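PDB 4K9Q: benzoylformate Decarboxylase from Polynucleobacter necessarius, which catalyses the thiamine diphosphate- and magnesium-dependent decarboxylation of benzoylformate to benzaldehyde and carbon dioxide. Local coordinates for the interface of chains A and B. Residues are numbered along the deposited sequence; one frame, centred on the assembly and turned at random. Chains: chain A/B, Benzoylformate Decarboxylase.

Contact 1: the interface of chains A and B. Residues chain A 23, 43-45, 440; chain B 433, 459, 478-479, 482.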
# COMPACT_ATOMS: atom_id res chain seq x y z
N ASN A 23 12.47 14.44 -18.42
CA ASN A 23 13.79 14.83 -17.95
C ASN A 23 14.57 13.52 -17.91
O ASN A 23 14.20 12.59 -17.17
CB ASN A 23 13.71 15.48 -16.57
CG ASN A 23 15.08 15.83 -16.03
OD1 ASN A 23 15.66 15.09 -15.23
ND2 ASN A 23 15.62 16.97 -16.46
N LEU A 43 11.96 18.71 -23.32
CA LEU A 43 12.78 18.69 -22.11
C LEU A 43 12.28 19.70 -21.10
O LEU A 43 12.01 20.86 -21.46
CB LEU A 43 14.25 19.01 -22.44
CG LEU A 43 15.18 19.15 -21.24
CD1 LEU A 43 15.38 17.81 -20.52
CD2 LEU A 43 16.52 19.78 -21.66
N ALA A 44 12.17 19.28 -19.84
CA ALA A 44 12.10 20.24 -18.75
C ALA A 44 13.17 19.91 -17.70
O ALA A 44 13.62 18.76 -17.60
CB ALA A 44 10.71 20.28 -18.14
N LEU A 45 13.57 20.92 -16.94
CA LEU A 45 14.74 20.81 -16.07
C LEU A 45 14.48 20.15 -14.73
O LEU A 45 15.43 19.81 -14.03
CB LEU A 45 15.33 22.20 -15.80
CG LEU A 45 15.85 22.98 -17.01
CD1 LEU A 45 16.22 24.38 -16.55
CD2 LEU A 45 17.05 22.27 -17.63
N TYR A 440 12.34 27.79 -18.61
CA TYR A 440 13.31 27.32 -19.57
C TYR A 440 12.65 26.60 -20.74
O TYR A 440 13.01 26.80 -21.89
CB TYR A 440 14.31 26.38 -18.89
CG TYR A 440 15.43 25.92 -19.79
CD1 TYR A 440 16.41 26.82 -20.23
CD2 TYR A 440 15.52 24.60 -20.21
CE1 TYR A 440 17.45 26.40 -21.06
CE2 TYR A 440 16.55 24.17 -21.03
CZ TYR A 440 17.51 25.07 -21.45
OH TYR A 440 18.52 24.62 -22.27
N GLN B 433 20.03 23.04 -11.35
CA GLN B 433 18.66 23.47 -11.63
C GLN B 433 17.58 22.81 -10.78
O GLN B 433 16.53 23.40 -10.55
CB GLN B 433 18.31 23.22 -13.10
CG GLN B 433 19.34 23.75 -14.09
CD GLN B 433 19.59 25.23 -13.91
OE1 GLN B 433 18.64 26.01 -13.77
NE2 GLN B 433 20.86 25.62 -13.88
N TYR B 459 24.04 17.70 -19.95
CA TYR B 459 24.00 16.65 -18.95
C TYR B 459 25.14 15.68 -19.32
O TYR B 459 24.92 14.65 -19.95
CB TYR B 459 22.66 15.93 -19.00
CG TYR B 459 21.44 16.68 -18.46
CD1 TYR B 459 21.46 17.36 -17.23
CD2 TYR B 459 20.23 16.66 -19.16
CE1 TYR B 459 20.32 18.01 -16.75
CE2 TYR B 459 19.10 17.30 -18.68
CZ TYR B 459 19.15 17.97 -17.47
OH TYR B 459 18.01 18.60 -17.01
N ASP B 478 21.43 18.38 -24.06
CA ASP B 478 22.12 19.67 -24.13
C ASP B 478 21.37 20.76 -23.36
O ASP B 478 20.14 20.78 -23.34
CB ASP B 478 22.33 20.10 -25.58
CG ASP B 478 23.33 19.21 -26.29
OD1 ASP B 478 24.45 19.05 -25.75
OD2 ASP B 478 23.00 18.67 -27.36
N LEU B 479 22.14 21.66 -22.74
CA LEU B 479 21.57 22.71 -21.91
C LEU B 479 22.05 24.11 -22.31
O LEU B 479 22.66 24.82 -21.51
CB LEU B 479 21.95 22.48 -20.45
CG LEU B 479 21.49 21.18 -19.81
CD1 LEU B 479 22.07 21.02 -18.40
CD2 LEU B 479 19.95 21.10 -19.81
N LEU B 482 21.39 28.86 -20.42
CA LEU B 482 21.18 29.10 -18.99
C LEU B 482 22.14 30.17 -18.51
O LEU B 482 23.35 30.08 -18.77
CB LEU B 482 21.40 27.84 -18.16
CG LEU B 482 20.45 26.69 -18.43
CD1 LEU B 482 20.96 25.43 -17.75
CD2 LEU B 482 19.05 27.06 -17.95
O HOH W 1 18.10 20.13 -14.85
O HOH W 2 17.67 22.45 -24.02
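B:Tyr459, next to the magnesium-binding B:Glu458 at the end of the thiamine diphosphate motif, meets A:Asn23 on a loop of the facing N-terminal cofactor domain. The side chains cross nearly at right angles, amide and ring planes 86° apart. A:Asn23 ND2 donates to the phenol oxygen B:Tyr459 OH at 2.9 Å, a bent bond (131° at H) lying close to the amide plane. The same nitrogen also donates to the A:Ala44 O carbonyl at 2.9 Å. With CG anti to the backbone N (chi1 177°), the amide spans both acceptors, and this pair fixes its rotation. Water 1, in plane at the edge of the phenol ring, lies 2.6 Å from B:Tyr459 OH and 2.8 Å from A:Leu45 O, tying the phenol to the A chain a second time. B:Leu479 CD1 packs over a face of the phenol ring, offset toward its rim, while its other methyl, CD2, touches A:Leu45 CD2 at 3.8 Å. A:Leu45 turns its CD1 toward the B:Gln433 side chain. Farther along, B:Leu482 CD2 presses on A:Tyr440 CD1 at 3.5 Å, and water 2 links A:Tyr440 OH with B:Asp478 O. The patch joins the A loop between strand 40-43 and helix 47-61, with helix 438-445, to helix 429-434 and the B loops around 459 and 478-482, beside the cofactor site that this family builds between paired subunits.

Contact 2: the interface of chains A and B. Residues chain A 24-25, 29, 41, 43; chain B 459, 462, 475-477.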
# COMPACT_ATOMS: atom_id res chain seq x y z
N PRO A 24 15.61 13.40 -18.75
CA PRO A 24 16.22 12.09 -19.00
C PRO A 24 17.16 11.61 -17.89
O PRO A 24 17.67 12.41 -17.11
CB PRO A 24 16.99 12.31 -20.30
CG PRO A 24 17.38 13.75 -20.25
CD PRO A 24 16.20 14.45 -19.60
N GLY A 25 17.37 10.29 -17.83
CA GLY A 25 18.36 9.68 -16.96
C GLY A 25 18.87 8.43 -17.64
O GLY A 25 18.39 8.07 -18.71
N GLU A 29 17.54 5.99 -21.28
CA GLU A 29 18.24 6.16 -22.56
C GLU A 29 17.90 5.08 -23.60
O GLU A 29 17.83 5.37 -24.79
CB GLU A 29 19.74 6.27 -22.33
CG GLU A 29 20.12 7.59 -21.67
CD GLU A 29 21.61 7.81 -21.57
OE1 GLU A 29 22.38 6.83 -21.48
OE2 GLU A 29 22.01 8.99 -21.59
N TYR A 41 9.88 15.31 -28.36
CA TYR A 41 10.37 15.24 -26.99
C TYR A 41 10.53 16.66 -26.48
O TYR A 41 11.18 17.49 -27.13
CB TYR A 41 11.71 14.51 -26.92
CG TYR A 41 12.23 14.31 -25.51
CD1 TYR A 41 12.98 15.29 -24.88
CD2 TYR A 41 11.95 13.14 -24.81
CE1 TYR A 41 13.45 15.11 -23.60
CE2 TYR A 41 12.42 12.95 -23.53
CZ TYR A 41 13.18 13.94 -22.92
OH TYR A 41 13.65 13.76 -21.64
N LEU A 43 11.96 18.71 -23.32
CA LEU A 43 12.78 18.69 -22.11
C LEU A 43 12.28 19.70 -21.10
O LEU A 43 12.01 20.86 -21.46
CB LEU A 43 14.25 19.01 -22.44
CG LEU A 43 15.18 19.15 -21.24
CD1 LEU A 43 15.38 17.81 -20.52
CD2 LEU A 43 16.52 19.78 -21.66
N TYR B 459 24.04 17.70 -19.95
CA TYR B 459 24.00 16.65 -18.95
C TYR B 459 25.14 15.68 -19.32
O TYR B 459 24.92 14.65 -19.95
CB TYR B 459 22.66 15.93 -19.00
CG TYR B 459 21.44 16.68 -18.46
CD1 TYR B 459 21.46 17.36 -17.23
CD2 TYR B 459 20.23 16.66 -19.16
CE1 TYR B 459 20.32 18.01 -16.75
CE2 TYR B 459 19.10 17.30 -18.68
CZ TYR B 459 19.15 17.97 -17.47
OH TYR B 459 18.01 18.60 -17.01
N LEU B 462 25.26 11.82 -18.82
CA LEU B 462 24.31 11.07 -19.66
C LEU B 462 24.88 10.80 -21.06
O LEU B 462 24.53 9.80 -21.70
CB LEU B 462 22.96 11.76 -19.76
CG LEU B 462 22.19 11.94 -18.45
CD1 LEU B 462 20.81 12.53 -18.70
CD2 LEU B 462 22.11 10.63 -17.67
N PRO B 475 17.37 12.54 -26.98
CA PRO B 475 17.10 13.98 -26.88
C PRO B 475 17.28 14.52 -25.47
O PRO B 475 17.43 13.76 -24.52
CB PRO B 475 15.63 14.09 -27.30
CG PRO B 475 15.04 12.78 -26.94
CD PRO B 475 16.13 11.74 -27.06
N GLY B 476 17.30 15.85 -25.36
CA GLY B 476 17.32 16.50 -24.06
C GLY B 476 18.62 16.45 -23.26
O GLY B 476 18.61 16.63 -22.04
N LEU B 477 19.75 16.24 -23.94
CA LEU B 477 21.02 16.13 -23.23
C LEU B 477 21.82 17.43 -23.21
O LEU B 477 22.77 17.57 -22.43
CB LEU B 477 21.86 14.97 -23.78
CG LEU B 477 21.22 13.57 -23.73
CD1 LEU B 477 22.22 12.51 -24.15
CD2 LEU B 477 20.66 13.28 -22.34
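B:Pro475 lays its CG over a face of the A:Tyr41 ring, a CH-pi contact offset toward the rim, with CG of the proline 3.5 Å from CG of the tyrosine. The tyrosine CG stands anti to its backbone N (chi1 -176°), which carries the ring away from strand 40-43 and across the proline at about a right angle. An alanine in place of A:Tyr41 would probably open a gap above B:Pro475 CB and CG and leave the B loop freer to shift. The next residue, B:Gly476, turns its carbonyl toward carbon: its O lies 3.6 Å from A:Pro24 CG and touches both methyls of A:Leu43, CD1 and CD2. A:Pro24 is also met by B:Leu477, whose CD2 comes within 3.9 Å of A:Pro24 CG as the two side chains slide past each other in opposite directions. On helix 460-468, B:Leu462 spreads its methyls along the A:Pro24-A:Gly25 backbone, CD1 lying 3.5 Å from A:Pro24 O and CD2 3.9 Å from A:Gly25 CA. The extended A:Glu29 side chain, from the start of helix 29-32, brings carboxylate OE2 to 2.7 Å from B:Leu462 O. Both oxygens are normally acceptors, so this pair is doubtful; it would be a hydrogen bond only if the carboxyl carried a proton, which the coordinates do not show. Behind this first shell, A:Pro24 is braced within its own chain by the far end of the A:Tyr41 ring, where the phenol oxygen OH rests 3.3 Å from A:Pro24 CD.

Contact 1 and contact 2 are neighbouring patches of one two-fold interface, with C-alpha centres about 8 Å apart. A:Leu43 and B:Tyr459 belong to both. On chain A, the 23-25 segment and strand 40-43 run through the two patches; on chain B, they are joined by the 475-479 loop and the segment leading into helix 460-468. Contact 1 brings polar and water-mediated links, contact 2 mainly ring and methyl packing. Together they probably hold the N-terminal cofactor domain of one subunit against the magnesium-binding segment of the other, and the two-fold repeats both with the chains exchanged.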